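Long-range contacts in CsuC (Acinetobacter baumannii, PDB 6FJY), which probably acts as the periplasmic chaperone of archaic chaperone-usher Csu pili, holding the tip adhesin subunit CsuE in a pre-assembly complex by donor-strand complementation: residues Ala1-Ile5 / Val92-Pro96; Pro147-Ser152 / Ile234-Met239. The contacts are given in a common frame with arbitrary orientation. Numbering follows the deposited sequence.

Interaction 1 (Ala1-Ile5 / Val92-Pro96); sequences ATFLI and VDELP
Two layers of an immunoglobulin-like beta sandwich, the N-terminal domain of a PapD-like pilus chaperone, face each other mainly through side chains, without backbone pairing between the two strands. Both segments are extended; strand 3-5 and strand 92-95 run nearly antiparallel, at 164°, with axes 9.9 Å apart, and the CA-CA separation widens from 5.3 Å at Ala1-Pro96 through 7.8 Å at Phe3-Glu94 to 9.3 Å at Ile5-Val92. At the exposed end Ala1 CB lies 3.9 Å from Pro96 CB. Thr2 points away and Leu4 stays out of reach of segment 92-96; Thr2 is instead hydrogen-bonded to Thr26. Phe3, t at chi1 like Glu94, turns one face of its ring to Glu94 CG, a CH-pi contact 3.9 Å from the ring centroid and 23° off the normal. Tyr116 of strand 109-123 and Leu23 of strand 18-25 also touch the Phe3 side chain. Deeper in the sandwich Ile5 extends in a t,t rotamer, its CD1 reaching Val92 CG1 at 3.5 Å.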
loop_
_atom_site.group_PDB
_atom_site.type_symbol
_atom_site.label_atom_id
_atom_site.label_comp_id
_atom_site.label_asym_id
_atom_site.label_seq_id
_atom_site.Cartn_x
_atom_site.Cartn_y
_atom_site.Cartn_z
ATOM N N ALA A 1 -3.362 -14.596 15.275
ATOM C CA ALA A 1 -3.355 -14.577 13.813
ATOM C C ALA A 1 -2.582 -13.376 13.269
ATOM O O ALA A 1 -2.886 -12.228 13.602
ATOM C CB ALA A 1 -4.782 -14.567 13.280
ATOM N N THR A 2 -1.616 -13.646 12.389
ATOM C CA THR A 2 -0.786 -12.602 11.802
ATOM C C THR A 2 -1.423 -12.172 10.488
ATOM O O THR A 2 -1.414 -12.923 9.507
ATOM C CB THR A 2 0.639 -13.096 11.568
ATOM O OG1 THR A 2 0.641 -14.083 10.528
ATOM C CG2 THR A 2 1.222 -13.703 12.839
ATOM N N PHE A 3 -1.946 -10.950 10.467
ATOM C CA PHE A 3 -2.637 -10.390 9.321
ATOM C C PHE A 3 -1.744 -9.399 8.586
ATOM O O PHE A 3 -1.080 -8.559 9.198
ATOM C CB PHE A 3 -3.915 -9.697 9.772
ATOM C CG PHE A 3 -4.958 -9.635 8.727
ATOM C CD1 PHE A 3 -5.419 -10.794 8.136
ATOM C CD2 PHE A 3 -5.504 -8.420 8.349
ATOM C CE1 PHE A 3 -6.396 -10.748 7.166
ATOM C CE2 PHE A 3 -6.485 -8.363 7.379
ATOM C CZ PHE A 3 -6.931 -9.531 6.785
ATOM N N LEU A 4 -1.765 -9.492 7.265
ATOM C CA LEU A 4 -1.048 -8.606 6.364
ATOM C C LEU A 4 -2.046 -7.997 5.388
ATOM O O LEU A 4 -2.744 -8.727 4.675
ATOM C CB LEU A 4 0.050 -9.387 5.638
ATOM C CG LEU A 4 0.872 -8.783 4.512
ATOM C CD1 LEU A 4 2.264 -9.347 4.585
ATOM C CD2 LEU A 4 0.249 -9.138 3.191
ATOM N N ILE A 5 -2.148 -6.671 5.386
ATOM C CA ILE A 5 -3.080 -5.955 4.523
ATOM C C ILE A 5 -2.331 -4.810 3.844
ATOM O O ILE A 5 -1.725 -3.969 4.518
ATOM C CB ILE A 5 -4.314 -5.442 5.295
ATOM C CG1 ILE A 5 -5.141 -4.516 4.412
ATOM C CG2 ILE A 5 -3.913 -4.755 6.587
ATOM C CD1 ILE A 5 -6.437 -4.118 5.042
ATOM N N VAL A 92 -11.353 -2.280 7.939
ATOM C CA VAL A 92 -11.373 -3.736 7.982
ATOM C C VAL A 92 -11.099 -4.214 9.406
ATOM O O VAL A 92 -10.122 -3.798 10.048
ATOM C CB VAL A 92 -10.425 -4.378 6.946
ATOM C CG1 VAL A 92 -9.731 -3.328 6.078
ATOM C CG2 VAL A 92 -9.489 -5.384 7.578
ATOM N N ASP A 93 -12.011 -5.038 9.910
ATOM C CA ASP A 93 -11.991 -5.561 11.268
ATOM C C ASP A 93 -11.513 -7.013 11.235
ATOM O O ASP A 93 -12.138 -7.857 10.581
ATOM C CB ASP A 93 -13.391 -5.462 11.866
ATOM C CG ASP A 93 -13.769 -4.042 12.225
ATOM O OD1 ASP A 93 -13.066 -3.449 13.061
ATOM O OD2 ASP A 93 -14.755 -3.512 11.662
ATOM N N GLU A 94 -10.415 -7.301 11.941
ATOM C CA GLU A 94 -9.735 -8.596 11.893
ATOM C C GLU A 94 -9.940 -9.334 13.210
ATOM O O GLU A 94 -9.493 -8.866 14.263
ATOM C CB GLU A 94 -8.238 -8.416 11.609
ATOM C CG GLU A 94 -7.433 -9.715 11.388
ATOM C CD GLU A 94 -6.692 -10.186 12.643
ATOM O OE1 GLU A 94 -6.836 -9.545 13.705
ATOM O OE2 GLU A 94 -5.962 -11.196 12.570
ATOM N N LEU A 95 -10.582 -10.496 13.142
ATOM C CA LEU A 95 -10.925 -11.285 14.328
ATOM C C LEU A 95 -10.265 -12.658 14.251
ATOM O O LEU A 95 -10.789 -13.563 13.576
ATOM C CB LEU A 95 -12.445 -11.429 14.473
ATOM C CG LEU A 95 -13.399 -10.726 13.481
ATOM C CD1 LEU A 95 -14.811 -11.258 13.645
ATOM C CD2 LEU A 95 -13.401 -9.178 13.583
ATOM N N PRO A 96 -9.104 -12.862 14.905
ATOM C CA PRO A 96 -8.489 -14.184 15.082
ATOM C C PRO A 96 -9.458 -15.215 15.654
ATOM O O PRO A 96 -10.019 -16.008 14.894
ATOM C CB PRO A 96 -7.354 -13.910 16.069
ATOM C CG PRO A 96 -6.960 -12.517 15.795
ATOM C CD PRO A 96 -8.231 -11.787 15.412
#

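Interaction 2 (Pro147-Ser152 / Ile234-Met239); sequences PVLQWS and IEITKM
An apolar row of Leu149, Ile234 and Ile236, joined by the Trp151 indole, forms the centre of this pairing of parallel beta strands. Leu149, in the m,t rotamer, sets CD1 3.8 Å from Ile234 CD1 and CB 3.6 Å from Ile236 CD1; Pro147 CG extends the row, 3.8 Å from Ile234 CD1. Trp151 takes chi1 p and chi2 -85°, which lays the indole across the partner strand: its CD1 is 3.5 Å from Ile236 CG1, and Lys238 CA makes a CH-pi contact 3.6 Å from the centroid of the five-membered ring, 20° off its normal.

Strands 149-152 and 234-238 cross at -43° with axes 4.5 Å apart at closest approach, so the pair is twisted, yet CA-CA spacing stays near 5 Å: Gln150 pairs with Thr237 (5.0 Å) and Trp151 with Lys238 (4.7 Å). Trp151 bonds through N to Thr237 O at 2.9 Å and through O to Met239 N at a very short 2.4 Å, straddling Lys238 as in parallel sheet; Thr237 N to Leu149 O is weak at 3.5 Å. At the more exposed edge Gln150 CG lies 3.8 Å from Thr237 OG1, and Gln150 OE1 makes a van der Waals contact at 3.2 Å with Met239 CG. These first and last strands belong to the second domain, consistent with the two-domain PapD architecture. The pair lies inside a five-stranded mixed sheet, strand 162-167 flanking 149-154 and strand 220-225 flanking 232-238, while Leu175 of strand 173-175 packs on Leu149 and Ile234.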
loop_
_atom_site.group_PDB
_atom_site.type_symbol
_atom_site.label_atom_id
_atom_site.label_comp_id
_atom_site.label_asym_id
_atom_site.label_seq_id
_atom_site.Cartn_x
_atom_site.Cartn_y
_atom_site.Cartn_z
ATOM N N PRO A 147 -2.200 20.548 -2.358
ATOM C CA PRO A 147 -2.758 21.264 -1.207
ATOM C C PRO A 147 -2.302 22.715 -1.178
ATOM O O PRO A 147 -1.149 23.024 -1.477
ATOM C CB PRO A 147 -2.223 20.480 -0.004
ATOM C CG PRO A 147 -0.971 19.833 -0.496
ATOM C CD PRO A 147 -1.238 19.508 -1.952
ATOM N N VAL A 148 -3.226 23.608 -0.821
ATOM C CA VAL A 148 -2.949 25.031 -0.628
ATOM C C VAL A 148 -3.435 25.384 0.769
ATOM O O VAL A 148 -4.647 25.504 0.994
ATOM C CB VAL A 148 -3.635 25.924 -1.677
ATOM C CG1 VAL A 148 -3.310 27.375 -1.411
ATOM C CG2 VAL A 148 -3.206 25.543 -3.090
ATOM N N LEU A 149 -2.507 25.560 1.701
ATOM C CA LEU A 149 -2.854 25.553 3.115
ATOM C C LEU A 149 -2.704 26.936 3.734
ATOM O O LEU A 149 -1.717 27.639 3.499
ATOM C CB LEU A 149 -2.007 24.536 3.893
ATOM C CG LEU A 149 -2.094 23.087 3.415
ATOM C CD1 LEU A 149 -1.318 22.143 4.327
ATOM C CD2 LEU A 149 -3.540 22.646 3.319
ATOM N N GLN A 150 -3.691 27.295 4.549
ATOM C CA GLN A 150 -3.680 28.508 5.343
ATOM C C GLN A 150 -4.034 28.149 6.776
ATOM O O GLN A 150 -4.709 27.152 7.034
ATOM C CB GLN A 150 -4.676 29.535 4.793
ATOM C CG GLN A 150 -4.124 30.382 3.680
ATOM C CD GLN A 150 -5.195 31.160 2.966
ATOM O OE1 GLN A 150 -6.269 31.408 3.513
ATOM N NE2 GLN A 150 -4.923 31.522 1.719
ATOM N N TRP A 151 -3.532 28.949 7.705
ATOM C CA TRP A 151 -3.772 28.745 9.120
ATOM C C TRP A 151 -4.292 30.032 9.750
ATOM O O TRP A 151 -4.227 31.115 9.164
ATOM C CB TRP A 151 -2.513 28.262 9.854
ATOM C CG TRP A 151 -1.441 29.297 10.004
ATOM C CD1 TRP A 151 -0.478 29.610 9.100
ATOM C CD2 TRP A 151 -1.208 30.131 11.143
ATOM N NE1 TRP A 151 0.342 30.584 9.599
ATOM C CE2 TRP A 151 -0.088 30.929 10.851
ATOM C CE3 TRP A 151 -1.839 30.281 12.378
ATOM C CZ2 TRP A 151 0.411 31.874 11.747
ATOM C CZ3 TRP A 151 -1.343 31.217 13.267
ATOM C CH2 TRP A 151 -0.229 32.000 12.947
ATOM N N SER A 152 -4.836 29.877 10.951
ATOM C CA SER A 152 -5.339 30.934 11.815
ATOM C C SER A 152 -5.595 30.307 13.174
ATOM O O SER A 152 -5.926 29.121 13.267
ATOM C CB SER A 152 -6.619 31.584 11.267
ATOM O OG SER A 152 -7.747 30.753 11.464
ATOM N N ILE A 234 6.282 21.897 2.826
ATOM C CA ILE A 234 5.161 22.699 2.370
ATOM C C ILE A 234 5.036 23.904 3.289
ATOM O O ILE A 234 5.227 23.789 4.506
ATOM C CB ILE A 234 3.869 21.859 2.344
ATOM C CG1 ILE A 234 2.678 22.693 1.875
ATOM C CG2 ILE A 234 3.605 21.225 3.707
ATOM C CD1 ILE A 234 1.429 21.867 1.653
ATOM N N GLU A 235 4.777 25.072 2.701
ATOM C CA GLU A 235 4.618 26.301 3.462
ATOM C C GLU A 235 3.148 26.679 3.548
ATOM O O GLU A 235 2.409 26.584 2.564
ATOM C CB GLU A 235 5.430 27.443 2.857
ATOM C CG GLU A 235 5.225 27.682 1.380
ATOM C CD GLU A 235 6.176 28.749 0.852
ATOM O OE1 GLU A 235 7.359 28.743 1.268
ATOM O OE2 GLU A 235 5.735 29.597 0.043
ATOM N N ILE A 236 2.728 27.100 4.736
ATOM C CA ILE A 236 1.340 27.430 5.017
ATOM C C ILE A 236 1.313 28.810 5.660
ATOM O O ILE A 236 1.950 29.029 6.699
ATOM C CB ILE A 236 0.670 26.376 5.916
ATOM C CG1 ILE A 236 -0.425 26.996 6.778
ATOM C CG2 ILE A 236 1.692 25.652 6.771
ATOM C CD1 ILE A 236 -1.503 26.021 7.133
ATOM N N THR A 237 0.611 29.743 5.024
ATOM C CA THR A 237 0.571 31.133 5.448
ATOM C C THR A 237 -0.661 31.399 6.307
ATOM O O THR A 237 -1.637 30.644 6.289
ATOM C CB THR A 237 0.583 32.054 4.227
ATOM O OG1 THR A 237 -0.627 31.876 3.481
ATOM C CG2 THR A 237 1.765 31.712 3.334
ATOM N N LYS A 238 -0.614 32.496 7.056
ATOM C CA LYS A 238 -1.679 32.807 7.998
ATOM C C LYS A 238 -2.872 33.452 7.304
ATOM O O LYS A 238 -2.714 34.271 6.395
ATOM C CB LYS A 238 -1.150 33.730 9.099
ATOM C CG LYS A 238 -2.215 34.249 10.057
ATOM C CD LYS A 238 -1.596 34.818 11.322
ATOM C CE LYS A 238 -0.658 35.963 11.015
ATOM N NZ LYS A 238 -1.403 37.162 10.536
ATOM N N MET A 239 -4.075 33.069 7.737
ATOM C CA MET A 239 -5.292 33.713 7.257
ATOM C C MET A 239 -5.422 35.097 7.887
ATOM O O MET A 239 -5.428 35.230 9.116
ATOM C CB MET A 239 -6.527 32.867 7.579
ATOM C CG MET A 239 -6.778 31.696 6.647
ATOM S SD MET A 239 -8.334 30.848 6.968
ATOM C CE MET A 239 -7.849 29.763 8.300
#

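Together the contacts illustrate two ways in which beta structure is held: face to face across a sandwich, and edge to edge within a sheet. Interaction 1 is mostly buried and relies on side-chain packing, covering 270 Å² between its segments. Interaction 2 is only partly buried, but adds backbone hydrogen bonds to its apolar packing and covers 632 Å². They share no strand: the first lies in the PapD-like N-terminal domain, the second in a separate five-stranded sheet later in the chain. Their centres are 38 Å apart, on opposite sides of the chain's centre, and their nearest atoms about 24 Å. The CH-pi carbon differs accordingly: side-chain Glu94 CG between layers, backbone Lys238 CA within a sheet.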